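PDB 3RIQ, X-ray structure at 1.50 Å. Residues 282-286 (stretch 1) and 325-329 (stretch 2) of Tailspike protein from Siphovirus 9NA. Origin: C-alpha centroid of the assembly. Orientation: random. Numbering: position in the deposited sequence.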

# COMPACT_ATOMS: atom_id res chain seq x y z
N VAL A 282 17.67 -7.41 -6.03
CA VAL A 282 18.07 -6.08 -6.50
C VAL A 282 19.44 -5.80 -5.89
O VAL A 282 19.62 -4.87 -5.09
N ASN A 283 20.41 -6.66 -6.22
CA ASN A 283 21.79 -6.49 -5.78
C ASN A 283 22.69 -6.05 -6.94
O ASN A 283 22.42 -6.37 -8.11
N ALA A 284 23.78 -5.37 -6.61
CA ALA A 284 24.76 -4.91 -7.62
C ALA A 284 26.13 -5.59 -7.46
O ALA A 284 26.77 -5.86 -8.46
N ASP A 285 26.56 -5.86 -6.22
CA ASP A 285 27.80 -6.61 -5.97
C ASP A 285 27.47 -8.00 -5.44
O ASP A 285 26.49 -8.17 -4.66
N THR A 286 28.29 -9.00 -5.78
CA THR A 286 28.09 -10.34 -5.23
C THR A 286 29.44 -11.06 -5.13
O THR A 286 30.38 -10.72 -5.86
N ALA A 325 12.95 -11.18 -0.17
CA ALA A 325 13.20 -9.95 -0.98
C ALA A 325 14.50 -9.40 -0.44
O ALA A 325 14.69 -9.32 0.80
N TRP A 326 15.41 -9.03 -1.34
CA TRP A 326 16.65 -8.42 -0.89
C TRP A 326 17.31 -7.49 -1.89
O TRP A 326 16.96 -7.46 -3.10
N TRP A 327 18.25 -6.72 -1.36
CA TRP A 327 18.97 -5.68 -2.12
C TRP A 327 20.28 -5.38 -1.43
O TRP A 327 20.47 -5.74 -0.24
N ASP A 328 21.19 -4.76 -2.17
CA ASP A 328 22.40 -4.15 -1.54
C ASP A 328 22.44 -2.67 -1.96
O ASP A 328 21.44 -2.12 -2.43
N GLY A 329 23.60 -2.07 -1.84
CA GLY A 329 23.81 -0.68 -2.20
C GLY A 329 23.28 0.26 -1.14
O GLY A 329 22.92 -0.14 -0.01

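Ala325 makes no contact with stretch 1. The contact begins at Trp326. Its CA-to-CB bond points sideways, with chi1 in p (79°) and chi2 at -38°, and the end of the side chain comes nearer to stretch 1, where it meets Asn283. Asn283 ND2 lies over one face of the ring, 3.3 Å from Trp326 CE2. Asn283 itself starts sideways, and its m rotamer (chi1 -74°) carries the amide nearer to stretch 2. Asn283 ND2 and Trp326 NE1 are also 3.3 Å apart, but both are donors, so no hydrogen bond joins them. The Trp326 backbone contributes as well: Val282 N donates to Trp326 O at 3.0 Å, nearly straight.

Trp327 pairs with Val282 in a parallel bridge, and both side chains leave on the same face of the sheet. Val282 is t, and Trp327 is p with chi2 at 88°. Their apolar contact is between Val282 CB and Trp327 CB, 4.1 Å apart; the indole then leads away from stretch 1. Trp327 CA also makes a CA-H...O contact with Val282 O at 3.1 Å.

Asp328 is the polar centre of the contact. Its CB points sideways, but the p rotamer (chi1 74°) brings the carboxylate to the backbone of stretch 1. Ala284 N donates to Asp328 OD1 at 2.8 Å, and Asp285 N donates to Asp328 OD2 at 3.0 Å. One carboxylate thus accepts hydrogen bonds from two successive backbone amides, one on each oxygen. Asp328 N gives a weak bond to Val282 O at 3.3 Å. Asp285, an m rotamer, places OD2 4.3 Å from Asp328 OD2. Water 2 bridges these like charges, donating to Asp285 OD2 and to Asp328 OD2, each at 2.9 Å. Water 1 lies 3.0 Å from both Val282 O and Asp328 OD1.

Gly329 has positive phi and makes no contact with stretch 1.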

# COMPACT_ATOMS: atom_id res chain seq x y z
CB VAL A 282 17.01 -5.00 -6.14
CG1 VAL A 282 17.39 -3.64 -6.75
CG2 VAL A 282 15.62 -5.41 -6.67
CB ASN A 283 22.33 -7.81 -5.22
CG ASN A 283 21.76 -8.13 -3.84
OD1 ASN A 283 22.43 -7.90 -2.81
ND2 ASN A 283 20.53 -8.64 -3.80
CB ALA A 284 24.90 -3.39 -7.57
CB ASP A 285 28.66 -5.88 -4.93
CG ASP A 285 29.28 -4.61 -5.44
OD1 ASP A 285 29.63 -4.53 -6.65
OD2 ASP A 285 29.38 -3.65 -4.63
CB THR A 286 27.09 -11.17 -6.07
OG1 THR A 286 26.73 -12.34 -5.35
CG2 THR A 286 27.67 -11.60 -7.42
CB ALA A 325 12.08 -8.90 -0.78
CB TRP A 326 17.66 -9.45 -0.37
CG TRP A 326 18.47 -10.26 -1.37
CD1 TRP A 326 18.06 -10.78 -2.59
CD2 TRP A 326 19.81 -10.73 -1.16
NE1 TRP A 326 19.11 -11.54 -3.15
CE2 TRP A 326 20.18 -11.52 -2.29
CE3 TRP A 326 20.73 -10.58 -0.10
CZ2 TRP A 326 21.44 -12.14 -2.39
CZ3 TRP A 326 21.98 -11.22 -0.19
CH2 TRP A 326 22.32 -11.98 -1.33
CB TRP A 327 18.13 -4.38 -2.22
CG TRP A 327 17.72 -3.85 -0.86
CD1 TRP A 327 18.43 -3.00 -0.04
CD2 TRP A 327 16.54 -4.20 -0.15
NE1 TRP A 327 17.74 -2.79 1.14
CE2 TRP A 327 16.58 -3.51 1.11
CE3 TRP A 327 15.44 -5.02 -0.44
CZ2 TRP A 327 15.56 -3.66 2.08
CZ3 TRP A 327 14.42 -5.14 0.49
CH2 TRP A 327 14.49 -4.45 1.74
CB ASP A 328 23.71 -4.89 -1.91
CG ASP A 328 24.16 -4.62 -3.34
OD1 ASP A 328 23.30 -4.22 -4.15
OD2 ASP A 328 25.37 -4.81 -3.65
O HOH W 1 21.38 -2.51 -5.61
O HOH W 2 26.79 -2.37 -4.20